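Local coordinates for glycosyl hydrolase family 62 protein (Coprinopsis cinerea, PDB 5B6T) that probably removes alpha-L-arabinofuranosyl side groups from arabinoxylan, as an alpha-L-arabinofuranosidase of glycoside hydrolase family 62, at residues A[27-32]-A[285-290]; A[83-88]-A[265-270]; A[143-148]-A[275-280]. One frame throughout, in Å; residues are numbered along the deposited sequence.

Contact 1. Residues A[27-32]-A[285-290]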
ATOM      1  N   LYS A  27       5.814   6.579   5.613  1.00  7.58           N
ATOM      2  CA  LYS A  27       5.327   6.375   4.263  1.00  7.15           C
ATOM      3  C   LYS A  27       4.659   5.006   4.060  1.00  6.91           C
ATOM      4  O   LYS A  27       4.841   4.079   4.834  1.00  7.02           O
ATOM      5  CB  LYS A  27       6.503   6.471   3.288  1.00  7.15           C
ATOM      6  CG  LYS A  27       7.163   7.837   3.244  1.00  7.30           C
ATOM      7  CD  LYS A  27       8.159   7.917   2.096  1.00  7.74           C
ATOM      8  CE  LYS A  27       7.459   8.001   0.758  1.00  7.94           C
ATOM      9  NZ  LYS A  27       8.431   7.826  -0.350  1.00  8.37           N
ATOM     10  N   ASP A  28       3.904   4.908   2.973  1.00  6.67           N
ATOM     11  CA  ASP A  28       3.518   3.637   2.388  1.00  6.47           C
ATOM     12  C   ASP A  28       2.793   2.686   3.369  1.00  6.33           C
ATOM     13  O   ASP A  28       3.149   1.505   3.458  1.00  6.36           O
ATOM     14  CB  ASP A  28       4.757   2.908   1.829  1.00  6.60           C
ATOM     15  CG  ASP A  28       5.710   3.807   1.066  1.00  7.01           C
ATOM     16  OD1 ASP A  28       5.235   4.677   0.332  1.00  7.44           O
ATOM     17  OD2 ASP A  28       6.952   3.576   1.218  1.00  7.00           O
ATOM     18  N   PRO A  29       1.766   3.174   4.094  1.00  6.43           N
ATOM     19  CA  PRO A  29       1.243   2.391   5.196  1.00  6.72           C
ATOM     20  C   PRO A  29       0.455   1.162   4.792  1.00  6.67           C
ATOM     21  O   PRO A  29      -0.270   1.182   3.789  1.00  6.66           O
ATOM     22  CB  PRO A  29       0.296   3.380   5.921  1.00  6.77           C
ATOM     23  CG  PRO A  29      -0.101   4.344   4.846  1.00  6.91           C
ATOM     24  CD  PRO A  29       1.119   4.503   4.007  1.00  6.73           C
ATOM     25  N   SER A  30       0.549   0.123   5.626  1.00  6.68           N
ATOM     26  CA  SER A  30      -0.343  -1.006   5.596  1.00  6.29           C
ATOM     27  C   SER A  30      -1.065  -1.089   6.950  1.00  6.59           C
ATOM     28  O   SER A  30      -0.475  -0.797   7.979  1.00  6.91           O
ATOM     29  CB  SER A  30       0.446  -2.295   5.358  1.00  6.41           C
ATOM     30  OG  SER A  30      -0.430  -3.380   5.098  1.00  6.16           O
ATOM     31  N   VAL A  31      -2.325  -1.501   6.940  1.00  6.48           N
ATOM     32  CA  VAL A  31      -3.127  -1.422   8.150  1.00  6.80           C
ATOM     33  C   VAL A  31      -4.166  -2.514   8.302  1.00  6.88           C
ATOM     34  O   VAL A  31      -4.910  -2.824   7.379  1.00  6.79           O
ATOM     35  CB  VAL A  31      -3.794  -0.035   8.286  1.00  6.98           C
ATOM     36  CG1 VAL A  31      -4.634   0.315   7.061  1.00  7.05           C
ATOM     37  CG2 VAL A  31      -4.582   0.084   9.574  1.00  7.07           C
ATOM     38  N   VAL A  32      -4.201  -3.057   9.522  1.00  6.93           N
ATOM     39  CA  VAL A  32      -5.265  -3.973   9.952  1.00  7.34           C
ATOM     40  C   VAL A  32      -5.703  -3.637  11.370  1.00  7.33           C
ATOM     41  O   VAL A  32      -4.914  -3.149  12.184  1.00  7.75           O
ATOM     42  CB  VAL A  32      -4.852  -5.464   9.894  1.00  7.38           C
ATOM     43  CG1 VAL A  32      -4.617  -5.899   8.457  1.00  7.56           C
ATOM     44  CG2 VAL A  32      -3.633  -5.787  10.740  1.00  8.01           C
ATOM     45  N   ARG A 285     -12.528   4.031   4.006  1.00  7.69           N
ATOM     46  CA  ARG A 285     -11.548   4.843   4.712  0.50  7.61           C
ATOM     47  C   ARG A 285     -10.187   4.509   4.123  1.00  7.42           C
ATOM     48  O   ARG A 285      -9.859   3.329   3.975  1.00  7.03           O
ATOM     49  CB  ARG A 285     -11.557   4.534   6.212  0.50  7.88           C
ATOM     50  CG  ARG A 285     -12.842   4.914   6.944  0.50  7.96           C
ATOM     51  CD  ARG A 285     -12.769   4.478   8.404  0.50  8.17           C
ATOM     52  NE  ARG A 285     -13.179   3.100   8.588  0.50  8.16           N
ATOM     53  CZ  ARG A 285     -13.012   2.383   9.711  0.50  8.18           C
ATOM     54  NH1 ARG A 285     -12.374   2.888  10.783  0.50  8.03           N
ATOM     55  NH2 ARG A 285     -13.468   1.133   9.739  0.50  8.56           N
ATOM     56  N   TYR A 286      -9.420   5.537   3.787  1.00  7.10           N
ATOM     57  CA  TYR A 286      -8.131   5.352   3.125  1.00  7.09           C
ATOM     58  C   TYR A 286      -7.064   5.989   3.967  1.00  6.79           C
ATOM     59  O   TYR A 286      -7.034   7.202   4.162  1.00  7.03           O
ATOM     60  CB  TYR A 286      -8.108   5.934   1.685  1.00  7.05           C
ATOM     61  CG  TYR A 286      -7.012   5.396   0.790  1.00  7.35           C
ATOM     62  CD1 TYR A 286      -6.991   4.066   0.421  1.00  7.45           C
ATOM     63  CD2 TYR A 286      -6.002   6.224   0.299  1.00  7.41           C
ATOM     64  CE1 TYR A 286      -5.984   3.578  -0.398  1.00  7.72           C
ATOM     65  CE2 TYR A 286      -5.022   5.753  -0.562  1.00  7.52           C
ATOM     66  CZ  TYR A 286      -4.998   4.414  -0.865  1.00  7.58           C
ATOM     67  OH  TYR A 286      -4.003   3.917  -1.670  1.00  7.91           O
ATOM     68  N   LEU A 287      -6.137   5.157   4.451  1.00  6.69           N
ATOM     69  CA  LEU A 287      -4.974   5.627   5.205  1.00  6.92           C
ATOM     70  C   LEU A 287      -3.894   5.914   4.167  1.00  6.99           C
ATOM     71  O   LEU A 287      -3.547   5.028   3.394  1.00  7.51           O
ATOM     72  CB  LEU A 287      -4.530   4.532   6.185  1.00  7.22           C
ATOM     73  CG  LEU A 287      -3.340   4.898   7.091  1.00  7.34           C
ATOM     74  CD1 LEU A 287      -3.588   6.032   8.058  1.00  7.48           C
ATOM     75  CD2 LEU A 287      -2.933   3.639   7.849  1.00  7.47           C
ATOM     76  N   TYR A 288      -3.405   7.148   4.121  1.00  6.85           N
ATOM     77  CA  TYR A 288      -2.574   7.573   2.996  1.00  6.75           C
ATOM     78  C   TYR A 288      -1.421   8.424   3.506  1.00  6.85           C
ATOM     79  O   TYR A 288      -1.393   8.819   4.684  1.00  7.20           O
ATOM     80  CB  TYR A 288      -3.435   8.334   2.001  1.00  7.12           C
ATOM     81  CG  TYR A 288      -3.791   9.742   2.437  1.00  6.91           C
ATOM     82  CD1 TYR A 288      -4.823   9.993   3.354  1.00  7.30           C
ATOM     83  CD2 TYR A 288      -3.128  10.835   1.913  1.00  7.12           C
ATOM     84  CE1 TYR A 288      -5.145  11.274   3.754  1.00  7.47           C
ATOM     85  CE2 TYR A 288      -3.444  12.120   2.305  1.00  7.92           C
ATOM     86  CZ  TYR A 288      -4.451  12.341   3.231  1.00  7.83           C
ATOM     87  OH  TYR A 288      -4.798  13.638   3.584  1.00  8.72           O
ATOM     88  N   GLN A 289      -0.495   8.733   2.613  1.00  6.88           N
ATOM     89  CA  GLN A 289       0.552   9.686   2.896  1.00  7.18           C
ATOM     90  C   GLN A 289       0.366  10.980   2.122  1.00  7.11           C
ATOM     91  O   GLN A 289       0.041  10.981   0.915  1.00  7.07           O
ATOM     92  CB  GLN A 289       1.955   9.125   2.589  1.00  7.21           C
ATOM     93  CG  GLN A 289       2.184   8.739   1.130  1.00  7.37           C
ATOM     94  CD  GLN A 289       3.529   8.112   0.860  1.00  7.35           C
ATOM     95  OE1 GLN A 289       4.150   7.489   1.730  1.00  7.65           O
ATOM     96  NE2 GLN A 289       3.986   8.255  -0.393  1.00  7.58           N
ATOM     97  N   GLY A 290       0.589  12.090   2.839  1.00  7.38           N
ATOM     98  CA  GLY A 290       0.530  13.434   2.288  1.00  7.99           C
ATOM     99  C   GLY A 290       1.705  14.231   2.785  1.00  8.41           C
ATOM    100  O   GLY A 290       2.488  13.763   3.613  1.00  8.21           O
TER
HETATM  101  O   HOH W   1       5.993   6.342  -1.682  1.00  8.26           O
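Q289 reaches across to K27 and D28 and, with L287 and P29, carries most of this buried contact. The CG of Q289 stands between its own backbone N and carbonyl carbon (chi1 61°), and the chain runs on extended from there to an amide that offers both a donor and an acceptor. OE1 accepts the backbone N-H of D28 at 2.9 Å from D28 N, the donor lying above the amide carbonyl plane, 42° out of it. The same oxygen sits 3.0 Å from CB of K27, so the aliphatic part of the lysine packs against the amide. On the other branch, Q289 NE2 donates to a water 3.1 Å away, which in turn donates to D28 OD1 at 2.7 Å; a further bond from NE2 goes to S264. The charged end of K27 has its main protein partner in Y299, and D28 OD2 is bonded to S43.

Further along, polarity gives way to hydrocarbon. L287 sends CD2 against P29 CB and V31 CB, each at 3.8 Å, while the proline CG lies 4.0 Å from the leucine CG. Rigid P29 and compact V31 give L287 CD2 a hydrocarbon surface to rest on.

The two strands run nearly antiparallel (155°), but with axes 7.4 Å apart they meet through side chains rather than as sheet partners. Strand 25-34 is the edge of one four-stranded sheet, next to strand 37-46, from which W38 touches V31. Strand 285-290 lies between strands 266-268 and 305-311, whose L306 and L308 extend the apolar patch.

Contact 2. Residues A[83-88]-A[265-270]. With CA (calcium ion), chain D.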
ATOM      1  N   ALA A  83       7.908  -0.264   1.913  1.00  6.82           N
ATOM      2  CA  ALA A  83       6.545  -0.423   1.373  1.00  6.71           C
ATOM      3  C   ALA A  83       5.900  -1.754   1.754  1.00  6.55           C
ATOM      4  O   ALA A  83       5.770  -2.682   0.942  1.00  7.37           O
ATOM      5  CB  ALA A  83       6.501  -0.154  -0.139  1.00  6.89           C
ATOM      6  N   PRO A  84       5.470  -1.845   3.006  1.00  6.15           N
ATOM      7  CA  PRO A  84       4.989  -3.103   3.528  1.00  6.06           C
ATOM      8  C   PRO A  84       3.506  -3.391   3.210  1.00  5.86           C
ATOM      9  O   PRO A  84       2.705  -2.471   2.975  1.00  6.02           O
ATOM     10  CB  PRO A  84       5.176  -2.925   5.031  1.00  5.97           C
ATOM     11  CG  PRO A  84       4.938  -1.466   5.259  1.00  6.04           C
ATOM     12  CD  PRO A  84       5.489  -0.789   4.044  1.00  5.84           C
ATOM     13  N   GLN A  85       3.137  -4.681   3.280  1.00  5.55           N
ATOM     14  CA  GLN A  85       1.756  -5.134   3.216  1.00  5.75           C
ATOM     15  C   GLN A  85       1.619  -6.254   4.219  1.00  5.92           C
ATOM     16  O   GLN A  85       2.298  -7.256   4.086  1.00  6.17           O
ATOM     17  CB  GLN A  85       1.380  -5.664   1.827  1.00  5.85           C
ATOM     18  CG  GLN A  85      -0.083  -6.107   1.768  1.00  5.91           C
ATOM     19  CD  GLN A  85      -0.363  -7.095   0.666  1.00  6.05           C
ATOM     20  OE1 GLN A  85       0.511  -7.804   0.191  1.00  6.25           O
ATOM     21  NE2 GLN A  85      -1.628  -7.180   0.297  1.00  6.10           N
ATOM     22  N   VAL A  86       0.748  -6.094   5.206  1.00  6.14           N
ATOM     23  CA  VAL A  86       0.498  -7.135   6.198  1.00  6.54           C
ATOM     24  C   VAL A  86      -0.823  -7.856   5.954  1.00  6.40           C
ATOM     25  O   VAL A  86      -1.826  -7.225   5.635  1.00  6.92           O
ATOM     26  CB  VAL A  86       0.539  -6.576   7.659  1.00  6.62           C
ATOM     27  CG1 VAL A  86      -0.601  -5.599   7.944  1.00  6.62           C
ATOM     28  CG2 VAL A  86       0.524  -7.722   8.675  1.00  7.09           C
ATOM     29  N   PHE A  87      -0.844  -9.162   6.171  1.00  6.69           N
ATOM     30  CA  PHE A  87      -2.092  -9.945   6.090  1.00  6.93           C
ATOM     31  C   PHE A  87      -1.876 -11.280   6.778  1.00  7.18           C
ATOM     32  O   PHE A  87      -0.735 -11.714   6.961  1.00  7.73           O
ATOM     33  CB  PHE A  87      -2.588 -10.187   4.636  1.00  6.82           C
ATOM     34  CG  PHE A  87      -1.583 -10.861   3.751  1.00  7.02           C
ATOM     35  CD1 PHE A  87      -1.564 -12.249   3.623  1.00  7.54           C
ATOM     36  CD2 PHE A  87      -0.679 -10.120   2.989  1.00  7.11           C
ATOM     37  CE1 PHE A  87      -0.627 -12.876   2.829  1.00  7.40           C
ATOM     38  CE2 PHE A  87       0.266 -10.764   2.194  1.00  7.31           C
ATOM     39  CZ  PHE A  87       0.250 -12.130   2.083  1.00  7.32           C
ATOM     40  N   TYR A  88      -2.971 -11.932   7.132  1.00  7.59           N
ATOM     41  CA  TYR A  88      -2.918 -13.223   7.794  1.00  8.33           C
ATOM     42  C   TYR A  88      -3.166 -14.282   6.760  1.00  8.18           C
ATOM     43  O   TYR A  88      -4.244 -14.304   6.125  1.00  7.76           O
ATOM     44  CB  TYR A  88      -3.992 -13.280   8.880  1.00  9.35           C
ATOM     45  CG  TYR A  88      -4.037 -14.540   9.689  1.00 10.35           C
ATOM     46  CD1 TYR A  88      -3.045 -14.835  10.626  1.00 11.05           C
ATOM     47  CD2 TYR A  88      -5.112 -15.380   9.592  1.00 11.60           C
ATOM     48  CE1 TYR A  88      -3.102 -15.985  11.396  1.00 11.97           C
ATOM     49  CE2 TYR A  88      -5.183 -16.530  10.352  1.00 12.32           C
ATOM     50  CZ  TYR A  88      -4.180 -16.826  11.249  1.00 11.89           C
ATOM     51  OH  TYR A  88      -4.290 -17.960  12.051  1.00 14.59           O
ATOM     52  N   HIS A 265       0.563   6.945  -1.821  1.00  6.79           N
ATOM     53  CA  HIS A 265       0.686   5.573  -1.323  1.00  6.50           C
ATOM     54  C   HIS A 265      -0.028   5.262  -0.037  1.00  6.47           C
ATOM     55  O   HIS A 265       0.421   5.649   1.026  1.00  7.40           O
ATOM     56  CB  HIS A 265       2.163   5.209  -1.193  1.00  6.28           C
ATOM     57  CG  HIS A 265       2.393   3.742  -1.104  1.00  6.34           C
ATOM     58  ND1 HIS A 265       3.439   3.096  -1.731  1.00  6.73           N
ATOM     59  CD2 HIS A 265       1.657   2.777  -0.507  1.00  6.57           C
ATOM     60  CE1 HIS A 265       3.348   1.801  -1.495  1.00  6.56           C
ATOM     61  NE2 HIS A 265       2.284   1.580  -0.747  1.00  6.69           N
ATOM     62  N   GLY A 266      -1.169   4.591  -0.160  1.00  6.45           N
ATOM     63  CA  GLY A 266      -2.008   4.281   0.975  1.00  6.55           C
ATOM     64  C   GLY A 266      -2.613   2.886   0.961  1.00  6.44           C
ATOM     65  O   GLY A 266      -2.190   1.988   0.211  1.00  7.04           O
ATOM     66  N   GLU A 267      -3.624   2.697   1.823  1.00  6.38           N
ATOM     67  CA  GLU A 267      -4.369   1.433   1.935  1.00  6.14           C
ATOM     68  C   GLU A 267      -5.747   1.721   2.468  1.00  6.43           C
ATOM     69  O   GLU A 267      -5.911   2.607   3.344  1.00  6.28           O
ATOM     70  CB  GLU A 267      -3.686   0.419   2.871  1.00  6.08           C
ATOM     71  CG  GLU A 267      -2.926  -0.700   2.132  1.00  5.98           C
ATOM     72  CD  GLU A 267      -2.418  -1.801   3.022  1.00  6.04           C
ATOM     73  OE1 GLU A 267      -3.109  -2.133   4.005  1.00  5.74           O
ATOM     74  OE2 GLU A 267      -1.303  -2.329   2.753  1.00  5.99           O
ATOM     75  N   LEU A 268      -6.723   0.944   1.983  1.00  6.37           N
ATOM     76  CA  LEU A 268      -8.079   1.017   2.503  1.00  6.72           C
ATOM     77  C   LEU A 268      -8.195   0.216   3.801  1.00  6.70           C
ATOM     78  O   LEU A 268      -7.536  -0.821   3.995  1.00  6.68           O
ATOM     79  CB  LEU A 268      -9.123   0.466   1.513  1.00  6.93           C
ATOM     80  CG  LEU A 268      -9.520   1.344   0.309  1.00  7.22           C
ATOM     81  CD1 LEU A 268     -10.374   0.528  -0.667  1.00  7.57           C
ATOM     82  CD2 LEU A 268     -10.303   2.580   0.753  1.00  7.34           C
ATOM     83  N   ILE A 269      -9.045   0.685   4.690  1.00  6.80           N
ATOM     84  CA  ILE A 269      -9.406  -0.130   5.849  1.00  7.59           C
ATOM     85  C   ILE A 269     -10.210  -1.339   5.354  1.00  7.72           C
ATOM     86  O   ILE A 269     -11.186  -1.190   4.583  1.00  8.03           O
ATOM     87  CB  ILE A 269     -10.202   0.680   6.890  1.00  8.44           C
ATOM     88  CG1 ILE A 269      -9.407   1.860   7.488  1.00  9.56           C
ATOM     89  CG2 ILE A 269     -10.706  -0.217   7.993  1.00  8.37           C
ATOM     90  CD1 ILE A 269      -7.950   1.657   7.758  1.00 10.77           C
ATOM     91  N   ARG A 270      -9.792  -2.538   5.756  1.00  7.80           N
ATOM     92  CA  ARG A 270     -10.359  -3.778   5.240  1.00  8.13           C
ATOM     93  C   ARG A 270     -11.532  -4.280   6.070  1.00  8.70           C
ATOM     94  O   ARG A 270     -11.731  -3.837   7.176  1.00 10.21           O
ATOM     95  CB  ARG A 270      -9.266  -4.854   5.209  1.00  7.84           C
ATOM     96  CG  ARG A 270      -7.965  -4.421   4.551  1.00  7.87           C
ATOM     97  CD  ARG A 270      -6.958  -5.550   4.572  1.00  7.60           C
ATOM     98  NE  ARG A 270      -5.632  -5.011   4.363  1.00  7.37           N
ATOM     99  CZ  ARG A 270      -4.520  -5.638   4.698  1.00  7.28           C
ATOM    100  NH1 ARG A 270      -4.556  -6.877   5.144  1.00  6.99           N
ATOM    101  NH2 ARG A 270      -3.368  -5.008   4.565  1.00  7.19           N
TER
HETATM  102 CA    CA D 501       1.472  -0.291  -0.062  1.00  9.58          CA
HETATM  103  O   HOH W   2       0.740  -2.054   0.769  1.00  6.38           O
HETATM  104  O   HOH W   3       2.970  -0.331   1.511  1.00  6.30           O
HETATM  105  O   HOH W   4      -0.041  -0.080  -1.563  1.00  7.14           O
HETATM  106  O   HOH W   5       2.640  -1.397  -1.350  1.00  7.49           O
HETATM  107  O   HOH W   6       0.148   0.787   1.146  1.00  6.35           O
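At the calcium site in the central channel of the five-bladed beta-propeller, A83 and P84, on strand 82-89, lie opposite H265 and the adjoining strand 266-268 of another blade. H265 is the one protein ligand among six, with NE2 2.1 Å from the calcium ion and five waters completing the shell. A83 suits its place by being small: its CB lies 3.9 Å from CE1 of the imidazole. Across from the histidine segment, P84 O holds one metal-bound water at 2.6 Å, and a second water of the shell lies within hydrogen-bonding distance of both P84 O and E267 OE2.

Farther along the chain, R270 is extended from CG to NE, which carries its guanidinium across to V86. Both terminal nitrogens grip a single oxygen: NH1 is 2.8 Å and NH2 2.9 Å from V86 O, which lies in the guanidinium plane. NH2 also makes a salt bridge to E267 OE1 at 2.9 Å, a nearly straight bond (165°) that arrives from above the carboxylate plane. E267 OE2 has its own strong partner in S30.

One imidazole nitrogen and five waters thus hold the ion; P84 O and E267 OE2 probably help to order two of the waters, and R270 probably balances the charge of E267 while fixing its orientation.

Contact 3. Residues A[143-148]-A[275-280]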
ATOM      1  N   ASP A 143       6.679  -1.848  -4.580  1.00  6.42           N
ATOM      2  CA  ASP A 143       5.264  -1.876  -4.167  1.00  6.57           C
ATOM      3  C   ASP A 143       4.593  -3.213  -4.435  1.00  6.69           C
ATOM      4  O   ASP A 143       3.708  -3.352  -5.301  1.00  6.61           O
ATOM      5  CB  ASP A 143       4.514  -0.669  -4.764  1.00  6.85           C
ATOM      6  CG  ASP A 143       5.138   0.641  -4.346  1.00  6.84           C
ATOM      7  OD1 ASP A 143       5.834   0.661  -3.311  1.00  7.25           O
ATOM      8  OD2 ASP A 143       4.924   1.677  -5.013  1.00  7.21           O
ATOM      9  N   MET A 144       5.060  -4.179  -3.664  1.00  6.41           N
ATOM     10  CA  MET A 144       4.686  -5.581  -3.796  1.00  6.73           C
ATOM     11  C   MET A 144       3.377  -5.819  -3.065  1.00  6.54           C
ATOM     12  O   MET A 144       3.251  -5.448  -1.889  1.00  7.21           O
ATOM     13  CB  MET A 144       5.789  -6.449  -3.175  1.00  7.07           C
ATOM     14  CG  MET A 144       7.193  -6.077  -3.602  1.00  7.59           C
ATOM     15  SD  MET A 144       7.447  -6.264  -5.369  1.00  8.28           S
ATOM     16  CE  MET A 144       9.064  -5.492  -5.545  1.00  8.08           C
ATOM     17  N   TRP A 145       2.428  -6.464  -3.746  1.00  6.31           N
ATOM     18  CA  TRP A 145       1.091  -6.667  -3.190  1.00  6.17           C
ATOM     19  C   TRP A 145       0.551  -8.053  -3.493  1.00  6.31           C
ATOM     20  O   TRP A 145       0.447  -8.439  -4.679  1.00  6.72           O
ATOM     21  CB  TRP A 145       0.156  -5.594  -3.762  1.00  6.17           C
ATOM     22  CG  TRP A 145      -1.247  -5.693  -3.244  1.00  6.08           C
ATOM     23  CD1 TRP A 145      -2.257  -6.503  -3.714  1.00  6.05           C
ATOM     24  CD2 TRP A 145      -1.811  -4.947  -2.175  1.00  5.90           C
ATOM     25  NE1 TRP A 145      -3.375  -6.326  -2.968  1.00  6.30           N
ATOM     26  CE2 TRP A 145      -3.148  -5.360  -2.026  1.00  5.96           C
ATOM     27  CE3 TRP A 145      -1.318  -3.964  -1.326  1.00  5.87           C
ATOM     28  CZ2 TRP A 145      -3.990  -4.833  -1.032  1.00  6.09           C
ATOM     29  CZ3 TRP A 145      -2.140  -3.465  -0.348  1.00  5.92           C
ATOM     30  CH2 TRP A 145      -3.468  -3.876  -0.224  1.00  6.06           C
ATOM     31  N   VAL A 146       0.163  -8.780  -2.450  1.00  6.23           N
ATOM     32  CA  VAL A 146      -0.454 -10.103  -2.561  1.00  6.36           C
ATOM     33  C   VAL A 146      -1.958 -10.019  -2.355  1.00  6.31           C
ATOM     34  O   VAL A 146      -2.441  -9.348  -1.450  1.00  6.35           O
ATOM     35  CB  VAL A 146       0.169 -11.088  -1.535  1.00  6.61           C
ATOM     36  CG1 VAL A 146      -0.639 -12.387  -1.457  1.00  6.71           C
ATOM     37  CG2 VAL A 146       1.632 -11.358  -1.833  1.00  6.71           C
ATOM     38  N   ILE A 147      -2.690 -10.749  -3.193  1.00  6.26           N
ATOM     39  CA  ILE A 147      -4.109 -11.050  -2.965  1.00  6.40           C
ATOM     40  C   ILE A 147      -4.371 -12.465  -3.467  1.00  6.69           C
ATOM     41  O   ILE A 147      -3.913 -12.849  -4.550  1.00  6.95           O
ATOM     42  CB  ILE A 147      -5.059 -10.000  -3.590  1.00  6.11           C
ATOM     43  CG1 ILE A 147      -6.523 -10.401  -3.398  1.00  6.08           C
ATOM     44  CG2 ILE A 147      -4.761  -9.729  -5.069  1.00  6.04           C
ATOM     45  CD1 ILE A 147      -7.510  -9.325  -3.742  1.00  6.35           C
ATOM     46  N   CYS A 148      -5.134 -13.230  -2.679  1.00  6.94           N
ATOM     47  CA  CYS A 148      -5.489 -14.603  -3.014  1.00  7.85           C
ATOM     48  C   CYS A 148      -6.999 -14.745  -3.145  1.00  8.69           C
ATOM     49  O   CYS A 148      -7.757 -14.048  -2.481  1.00  8.13           O
ATOM     50  CB  CYS A 148      -5.007 -15.557  -1.922  1.00  8.03           C
ATOM     51  SG  CYS A 148      -3.267 -15.317  -1.484  1.00  8.82           S
ATOM     52  N   GLN A 275      -5.849 -13.451   3.655  1.00  7.98           N
ATOM     53  CA  GLN A 275      -5.184 -13.332   2.375  1.00  7.76           C
ATOM     54  C   GLN A 275      -6.080 -12.965   1.212  1.00  7.34           C
ATOM     55  O   GLN A 275      -5.578 -12.796   0.091  1.00  7.25           O
ATOM     56  CB  GLN A 275      -4.449 -14.647   2.052  1.00  7.70           C
ATOM     57  CG  GLN A 275      -5.323 -15.838   1.726  1.00  8.10           C
ATOM     58  CD  GLN A 275      -5.992 -16.500   2.925  1.00  9.00           C
ATOM     59  OE1 GLN A 275      -5.661 -16.248   4.095  1.00  8.65           O
ATOM     60  NE2 GLN A 275      -6.945 -17.410   2.625  1.00  9.71           N
ATOM     61  N   THR A 276      -7.388 -12.877   1.445  1.00  7.65           N
ATOM     62  CA  THR A 276      -8.305 -12.452   0.369  1.00  7.70           C
ATOM     63  C   THR A 276      -8.395 -10.936   0.227  1.00  7.66           C
ATOM     64  O   THR A 276      -9.020 -10.439  -0.724  1.00  7.81           O
ATOM     65  CB  THR A 276      -9.723 -13.034   0.526  1.00  8.31           C
ATOM     66  OG1 THR A 276     -10.340 -12.502   1.702  1.00  8.59           O
ATOM     67  CG2 THR A 276      -9.666 -14.562   0.614  1.00  8.73           C
ATOM     68  N   LEU A 277      -7.772 -10.193   1.142  1.00  7.51           N
ATOM     69  CA  LEU A 277      -7.762  -8.709   1.060  1.00  7.28           C
ATOM     70  C   LEU A 277      -9.164  -8.128   0.744  1.00  7.44           C
ATOM     71  O   LEU A 277      -9.369  -7.387  -0.228  1.00  7.76           O
ATOM     72  CB  LEU A 277      -6.710  -8.211   0.048  1.00  7.26           C
ATOM     73  CG  LEU A 277      -5.259  -8.102   0.545  1.00  7.15           C
ATOM     74  CD1 LEU A 277      -5.143  -7.001   1.604  1.00  7.55           C
ATOM     75  CD2 LEU A 277      -4.679  -9.402   1.086  1.00  7.03           C
ATOM     76  N   PRO A 278     -10.145  -8.431   1.607  1.00  7.60           N
ATOM     77  CA  PRO A 278     -11.494  -7.931   1.380  1.00  7.67           C
ATOM     78  C   PRO A 278     -11.731  -6.531   1.915  1.00  7.74           C
ATOM     79  O   PRO A 278     -11.172  -6.134   2.961  1.00  8.09           O
ATOM     80  CB  PRO A 278     -12.351  -8.934   2.151  1.00  7.82           C
ATOM     81  CG  PRO A 278     -11.503  -9.344   3.296  1.00  8.09           C
ATOM     82  CD  PRO A 278     -10.071  -9.241   2.832  1.00  8.09           C
ATOM     83  N   ILE A 279     -12.588  -5.779   1.205  1.00  7.73           N
ATOM     84  CA  ILE A 279     -13.136  -4.531   1.695  1.00  8.23           C
ATOM     85  C   ILE A 279     -14.655  -4.575   1.619  1.00  8.69           C
ATOM     86  O   ILE A 279     -15.239  -5.236   0.780  1.00  9.70           O
ATOM     87  CB  ILE A 279     -12.627  -3.304   0.898  1.00  8.45           C
ATOM     88  CG1 ILE A 279     -12.962  -3.434  -0.593  1.00  8.91           C
ATOM     89  CG2 ILE A 279     -11.124  -3.074   1.132  1.00  8.52           C
ATOM     90  CD1 ILE A 279     -12.917  -2.135  -1.360  1.00  9.33           C
ATOM     91  N   SER A 280     -15.267  -3.853   2.533  1.00  9.08           N
ATOM     92  CA  SER A 280     -16.681  -3.533   2.437  1.00  9.49           C
ATOM     93  C   SER A 280     -16.846  -2.436   1.394  1.00 10.06           C
ATOM     94  O   SER A 280     -16.012  -1.516   1.293  1.00  9.42           O
ATOM     95  CB  SER A 280     -17.185  -2.999   3.764  1.00 10.21           C
ATOM     96  OG  SER A 280     -18.510  -2.469   3.610  1.00 10.94           O
TER
HETATM   97  O   HOH W   7      -9.636 -12.080  -2.857  1.00  8.69           O
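The indole of W145 and the side chain of L277 reach toward each other tip to tip, with CZ2 of the ring 3.6 Å from CD1 of the leucine. W145 CG is anti to the backbone N (chi1 -179°), which starts the side chain on its way to the leucine. Elsewhere the ring is fixed by an edge-to-face contact with Y200 and by a bond from NE1 to V199 O, so the broad tryptophan has both polar and apolar anchors. The amide of Q275, the other flat group, is bonded through OE1 to A90 N, while the CG of Q275 packs 3.7 Å from C148 CB.

L277 is a branched filler. CD1 goes to the indole, CD2 rests 3.4 Å from V146 O, and CB lies 4.0 Å from I147 CD1. An alanine here would probably leave W145 CZ2 without its apolar mate and open a gap beside the V146 carbonyl, though the CB contact with I147 would remain.

The backbones meet at the strand end. C148 N donates to Q275 O at 2.8 Å, the CA-H of T276 points at C148 O (3.3 Å from CA), and a water donates to both C148 O and T276 O. C148 is further tied by its disulfide to C153.

Strand 142-148 is the edge of its four-stranded sheet, beside strand 152-158, whereas strand 278-279 runs parallel to strand 195-202 at the edge of the next sheet; the contact thus joins two blades.

Along the chain the segments come in the order 27-32, 83-88, 143-148, 265-270, 275-280, 285-290, so three early strands, each the edge of its own sheet, meet three late segments. Contact 2 is the middle one, its centre about 7 Å from that of contact 1 and 8 Å from that of contact 3, while the centres of contacts 1 and 3 are about 14 Å apart and the two do not touch. Contacts 1 and 2 share the sheet holding strands 266-268 and 285-290, joined by a probable backbone hydrogen bond from L287 N to E267 O; a hydrogen bond between V146 N and Q85 OE1 links 2 with 3. Together they bring parts of all five propeller sheets round the channel that holds the calcium ion.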